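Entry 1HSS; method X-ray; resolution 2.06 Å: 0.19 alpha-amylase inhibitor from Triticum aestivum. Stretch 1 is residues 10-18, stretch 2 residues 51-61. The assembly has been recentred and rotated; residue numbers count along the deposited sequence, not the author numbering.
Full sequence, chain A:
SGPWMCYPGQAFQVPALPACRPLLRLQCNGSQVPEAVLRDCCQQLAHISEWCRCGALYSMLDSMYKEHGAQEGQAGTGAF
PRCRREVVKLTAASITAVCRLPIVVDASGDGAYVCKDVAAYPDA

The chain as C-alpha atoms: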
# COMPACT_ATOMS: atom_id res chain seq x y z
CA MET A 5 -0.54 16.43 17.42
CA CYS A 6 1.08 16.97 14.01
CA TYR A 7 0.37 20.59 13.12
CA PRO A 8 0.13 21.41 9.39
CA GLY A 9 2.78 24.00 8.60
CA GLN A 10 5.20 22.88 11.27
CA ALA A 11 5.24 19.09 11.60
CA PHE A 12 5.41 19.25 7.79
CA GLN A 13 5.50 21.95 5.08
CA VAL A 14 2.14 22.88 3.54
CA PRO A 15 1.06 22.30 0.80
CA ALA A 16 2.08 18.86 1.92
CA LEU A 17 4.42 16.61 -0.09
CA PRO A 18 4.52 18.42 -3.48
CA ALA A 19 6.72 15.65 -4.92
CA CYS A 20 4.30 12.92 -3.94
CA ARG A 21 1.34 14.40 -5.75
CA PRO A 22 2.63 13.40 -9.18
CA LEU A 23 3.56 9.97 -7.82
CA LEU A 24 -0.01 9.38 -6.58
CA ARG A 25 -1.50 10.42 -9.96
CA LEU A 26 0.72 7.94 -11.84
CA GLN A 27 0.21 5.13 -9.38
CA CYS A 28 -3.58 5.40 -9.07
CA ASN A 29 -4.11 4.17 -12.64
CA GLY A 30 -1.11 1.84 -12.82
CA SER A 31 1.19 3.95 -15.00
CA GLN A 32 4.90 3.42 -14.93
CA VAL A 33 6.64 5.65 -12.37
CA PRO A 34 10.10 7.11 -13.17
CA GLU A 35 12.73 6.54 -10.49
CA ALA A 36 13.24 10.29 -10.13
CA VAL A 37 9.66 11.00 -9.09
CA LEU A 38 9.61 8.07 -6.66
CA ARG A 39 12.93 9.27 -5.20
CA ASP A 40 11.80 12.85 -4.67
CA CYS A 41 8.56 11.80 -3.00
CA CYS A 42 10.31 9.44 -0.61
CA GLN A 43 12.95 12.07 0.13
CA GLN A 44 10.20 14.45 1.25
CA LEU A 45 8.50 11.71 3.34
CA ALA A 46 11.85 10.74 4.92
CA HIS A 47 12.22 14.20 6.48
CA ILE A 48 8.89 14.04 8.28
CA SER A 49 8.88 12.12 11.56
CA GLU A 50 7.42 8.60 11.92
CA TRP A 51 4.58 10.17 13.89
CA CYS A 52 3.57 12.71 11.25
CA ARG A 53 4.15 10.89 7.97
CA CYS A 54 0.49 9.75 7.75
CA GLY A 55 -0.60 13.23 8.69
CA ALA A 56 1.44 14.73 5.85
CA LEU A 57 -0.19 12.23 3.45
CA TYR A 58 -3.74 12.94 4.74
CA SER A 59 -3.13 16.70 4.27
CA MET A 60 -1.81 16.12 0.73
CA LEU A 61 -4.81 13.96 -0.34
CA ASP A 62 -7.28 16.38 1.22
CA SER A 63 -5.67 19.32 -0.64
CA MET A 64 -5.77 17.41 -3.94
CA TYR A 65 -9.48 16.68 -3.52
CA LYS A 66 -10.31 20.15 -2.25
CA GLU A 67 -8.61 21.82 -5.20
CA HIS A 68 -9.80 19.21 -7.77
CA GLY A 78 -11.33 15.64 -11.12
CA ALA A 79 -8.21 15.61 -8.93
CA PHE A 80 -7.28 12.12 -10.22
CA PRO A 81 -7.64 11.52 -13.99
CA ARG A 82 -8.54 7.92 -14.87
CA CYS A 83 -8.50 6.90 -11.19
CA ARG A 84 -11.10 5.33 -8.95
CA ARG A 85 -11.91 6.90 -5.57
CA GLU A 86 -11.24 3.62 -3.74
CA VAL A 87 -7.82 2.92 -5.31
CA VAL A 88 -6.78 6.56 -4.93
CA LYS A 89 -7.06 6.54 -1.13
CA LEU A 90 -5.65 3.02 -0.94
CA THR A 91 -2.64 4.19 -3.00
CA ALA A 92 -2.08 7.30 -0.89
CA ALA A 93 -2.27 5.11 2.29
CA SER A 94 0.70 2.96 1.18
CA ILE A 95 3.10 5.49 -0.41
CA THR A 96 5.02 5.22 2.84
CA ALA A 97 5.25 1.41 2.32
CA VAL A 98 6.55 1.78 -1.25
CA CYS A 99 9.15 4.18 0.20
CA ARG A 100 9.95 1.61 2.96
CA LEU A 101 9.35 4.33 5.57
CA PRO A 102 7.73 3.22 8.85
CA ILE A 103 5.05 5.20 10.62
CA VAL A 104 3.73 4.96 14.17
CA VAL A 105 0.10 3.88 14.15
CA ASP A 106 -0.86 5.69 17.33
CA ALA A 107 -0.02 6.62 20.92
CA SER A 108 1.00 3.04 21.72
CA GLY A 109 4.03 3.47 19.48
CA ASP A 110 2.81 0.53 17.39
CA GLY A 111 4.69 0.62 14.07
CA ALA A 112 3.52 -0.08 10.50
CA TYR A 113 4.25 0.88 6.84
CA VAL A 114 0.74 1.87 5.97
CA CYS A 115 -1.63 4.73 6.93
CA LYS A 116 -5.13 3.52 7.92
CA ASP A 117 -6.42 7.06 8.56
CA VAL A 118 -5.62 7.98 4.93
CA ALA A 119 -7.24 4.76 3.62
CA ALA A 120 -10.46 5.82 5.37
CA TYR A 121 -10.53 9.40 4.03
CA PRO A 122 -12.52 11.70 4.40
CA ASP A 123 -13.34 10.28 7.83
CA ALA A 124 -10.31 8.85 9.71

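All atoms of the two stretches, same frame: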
# COMPACT_ATOMS: atom_id res chain seq x y z
N GLN A 10 4.00 23.06 10.47
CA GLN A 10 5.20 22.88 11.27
C GLN A 10 5.71 21.45 11.44
O GLN A 10 6.91 21.21 11.34
CB GLN A 10 5.06 23.56 12.63
CG GLN A 10 4.00 22.99 13.49
CD GLN A 10 4.40 23.02 14.94
OE1 GLN A 10 5.09 23.93 15.39
NE2 GLN A 10 3.98 22.01 15.69
N ALA A 11 4.82 20.49 11.65
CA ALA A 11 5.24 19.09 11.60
C ALA A 11 5.65 18.72 10.16
O ALA A 11 6.44 17.82 9.94
CB ALA A 11 4.13 18.21 12.06
N PHE A 12 5.07 19.42 9.19
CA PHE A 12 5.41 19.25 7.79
C PHE A 12 5.06 20.53 7.05
O PHE A 12 4.19 21.26 7.48
CB PHE A 12 4.65 18.05 7.18
CG PHE A 12 3.18 18.02 7.47
CD1 PHE A 12 2.70 17.41 8.62
CD2 PHE A 12 2.27 18.54 6.57
CE1 PHE A 12 1.35 17.29 8.86
CE2 PHE A 12 0.90 18.43 6.80
CZ PHE A 12 0.44 17.80 7.95
N GLN A 13 5.79 20.82 5.97
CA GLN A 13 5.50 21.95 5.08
C GLN A 13 4.12 21.77 4.46
O GLN A 13 3.71 20.65 4.16
CB GLN A 13 6.55 22.06 3.97
CG GLN A 13 6.15 21.37 2.62
CD GLN A 13 7.31 21.07 1.64
OE1 GLN A 13 7.89 19.97 1.64
NE2 GLN A 13 7.53 21.98 0.70
N VAL A 14 3.40 22.87 4.28
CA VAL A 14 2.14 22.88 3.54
C VAL A 14 2.28 23.89 2.37
O VAL A 14 3.03 24.86 2.48
CB VAL A 14 0.95 23.26 4.47
CG1 VAL A 14 -0.19 23.85 3.67
CG2 VAL A 14 0.46 22.04 5.20
N PRO A 15 1.75 23.55 1.19
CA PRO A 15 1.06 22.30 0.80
C PRO A 15 1.93 21.07 0.93
O PRO A 15 3.14 21.14 0.71
CB PRO A 15 0.65 22.55 -0.64
CG PRO A 15 1.59 23.56 -1.13
CD PRO A 15 1.84 24.46 0.04
N ALA A 16 1.34 20.01 1.45
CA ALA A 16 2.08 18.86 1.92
C ALA A 16 2.62 18.05 0.73
O ALA A 16 2.01 18.02 -0.32
CB ALA A 16 1.19 17.99 2.81
N LEU A 17 3.86 17.59 0.85
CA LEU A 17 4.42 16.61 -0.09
C LEU A 17 4.16 16.90 -1.57
O LEU A 17 3.63 16.06 -2.30
CB LEU A 17 3.91 15.20 0.23
CG LEU A 17 4.02 14.82 1.70
CD1 LEU A 17 3.33 13.53 1.94
CD2 LEU A 17 5.46 14.75 2.11
N PRO A 18 4.66 18.05 -2.07
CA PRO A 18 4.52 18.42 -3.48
C PRO A 18 5.00 17.33 -4.44
O PRO A 18 4.37 17.07 -5.47
CB PRO A 18 5.39 19.67 -3.60
CG PRO A 18 5.43 20.21 -2.23
CD PRO A 18 5.45 19.04 -1.33
N TRP A 51 5.86 9.82 13.30
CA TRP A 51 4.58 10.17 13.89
C TRP A 51 3.70 11.01 12.97
O TRP A 51 2.48 11.02 13.11
CB TRP A 51 4.82 10.92 15.20
CG TRP A 51 5.47 10.07 16.24
CD1 TRP A 51 6.81 9.86 16.40
CD2 TRP A 51 4.82 9.32 17.29
NE1 TRP A 51 7.03 9.04 17.49
CE2 TRP A 51 5.83 8.70 18.04
CE3 TRP A 51 3.48 9.13 17.66
CZ2 TRP A 51 5.54 7.89 19.16
CZ3 TRP A 51 3.20 8.33 18.77
CH2 TRP A 51 4.22 7.72 19.50
N CYS A 52 4.31 11.73 12.03
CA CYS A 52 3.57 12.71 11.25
C CYS A 52 3.51 12.39 9.77
O CYS A 52 2.92 13.14 9.00
CB CYS A 52 4.17 14.10 11.43
SG CYS A 52 4.03 14.69 13.14
N ARG A 53 4.12 11.28 9.38
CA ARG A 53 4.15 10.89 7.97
C ARG A 53 2.76 10.62 7.40
O ARG A 53 2.45 11.06 6.30
CB ARG A 53 5.03 9.65 7.79
CG ARG A 53 6.24 9.85 6.91
CD ARG A 53 7.58 9.89 7.66
NE ARG A 53 8.25 8.61 7.77
CZ ARG A 53 9.51 8.44 8.18
NH1 ARG A 53 10.40 9.41 8.18
NH2 ARG A 53 9.91 7.23 8.48
N CYS A 54 1.88 9.97 8.17
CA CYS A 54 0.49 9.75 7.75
C CYS A 54 -0.34 11.02 7.73
O CYS A 54 -1.30 11.13 6.97
CB CYS A 54 -0.19 8.77 8.68
SG CYS A 54 0.47 7.09 8.51
N GLY A 55 -0.02 11.90 8.67
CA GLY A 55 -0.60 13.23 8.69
C GLY A 55 -0.25 14.10 7.50
O GLY A 55 -1.15 14.75 6.94
N ALA A 56 1.02 14.10 7.10
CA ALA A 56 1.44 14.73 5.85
C ALA A 56 0.71 14.20 4.62
O ALA A 56 0.26 14.97 3.78
CB ALA A 56 2.91 14.58 5.66
N LEU A 57 0.52 12.88 4.55
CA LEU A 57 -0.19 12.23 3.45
C LEU A 57 -1.69 12.56 3.43
O LEU A 57 -2.26 12.81 2.38
CB LEU A 57 0.01 10.71 3.50
CG LEU A 57 1.33 10.21 2.91
CD1 LEU A 57 1.60 8.80 3.36
CD2 LEU A 57 1.30 10.30 1.40
N TYR A 58 -2.33 12.55 4.60
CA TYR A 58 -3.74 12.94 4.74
C TYR A 58 -3.97 14.38 4.23
O TYR A 58 -4.86 14.62 3.41
CB TYR A 58 -4.15 12.83 6.20
CG TYR A 58 -5.62 12.80 6.41
CD1 TYR A 58 -6.35 13.98 6.46
CD2 TYR A 58 -6.30 11.61 6.54
CE1 TYR A 58 -7.72 13.98 6.65
CE2 TYR A 58 -7.67 11.58 6.72
CZ TYR A 58 -8.39 12.77 6.78
OH TYR A 58 -9.76 12.77 6.96
N SER A 59 -3.12 15.29 4.68
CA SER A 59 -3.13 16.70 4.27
C SER A 59 -2.98 16.85 2.76
O SER A 59 -3.67 17.65 2.14
CB SER A 59 -1.99 17.46 4.98
OG SER A 59 -1.86 18.79 4.52
N MET A 60 -2.02 16.13 2.18
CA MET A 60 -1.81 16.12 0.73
C MET A 60 -3.05 15.68 -0.07
O MET A 60 -3.49 16.38 -0.97
CB MET A 60 -0.64 15.20 0.37
CG MET A 60 -0.32 15.13 -1.12
SD MET A 60 0.62 13.66 -1.59
CE MET A 60 -0.58 12.48 -1.40
N LEU A 61 -3.62 14.52 0.30
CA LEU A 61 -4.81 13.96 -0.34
C LEU A 61 -6.02 14.88 -0.22
O LEU A 61 -6.79 15.01 -1.16
CB LEU A 61 -5.15 12.62 0.32
CG LEU A 61 -6.34 11.91 -0.31
CD1 LEU A 61 -6.01 11.62 -1.76
CD2 LEU A 61 -6.64 10.64 0.46
O HOH W 1 -1.44 20.25 2.01

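The centre of this contact is the ring of Phe 12 lying against the helix at Ala 56. The CA of Ala 56 sits 3.7 Å from the centroid of the Phe 12 ring and only 5° off the ring normal. This is a CH-pi contact over the ring face. The N of Ala 56 lies over the same ring, 3.7 Å from CE1 of Phe 12. The ring lies close to both the backbone and the CB of Ala 56. Ala 56 CB is 3.9 Å from CG of Phe 12. Gly 55 and Ser 59 also meet the ring, with Gly 55 O 3.6 Å from Phe 12 CZ and Ser 59 CB 3.6 Å from Phe 12 CE2.

Leu 17 extends the apolar patch. Leu 17 CD1 reaches both Ala 56 CB and Leu 57 CD2, at 3.9 Å each. The CB of Leu 57 points away from stretch 1, but the end of its side chain comes nearer. Leu 17 CB also packs 4.1 Å from Met 60 SD.

Ala 16 packs further along the helix, beside Ala 56, Ser 59 and Met 60. Ala 16 CB is 3.3 Å from Ala 56 O and 4.1 Å from Met 60 CB. Ala 56 O already accepts a hydrogen bond from Met 60 N within the helix, at 3.0 Å. At the other end of the contact, Ala 11 CB touches Cys 52 SG at 3.7 Å. That sulfur is bonded covalently elsewhere in the structure.

No direct hydrogen bond joins the two stretches. The polar link is a water. Water 1 accepts a hydrogen bond from Ala 16 N, with 2.8 Å between that N and the water O. The same water O is hydrogen-bonded to Ser 59 OG at 2.9 Å. Nearby, Val 14 CG2 makes a looser contact with Ser 59 OG at 4.1 Å.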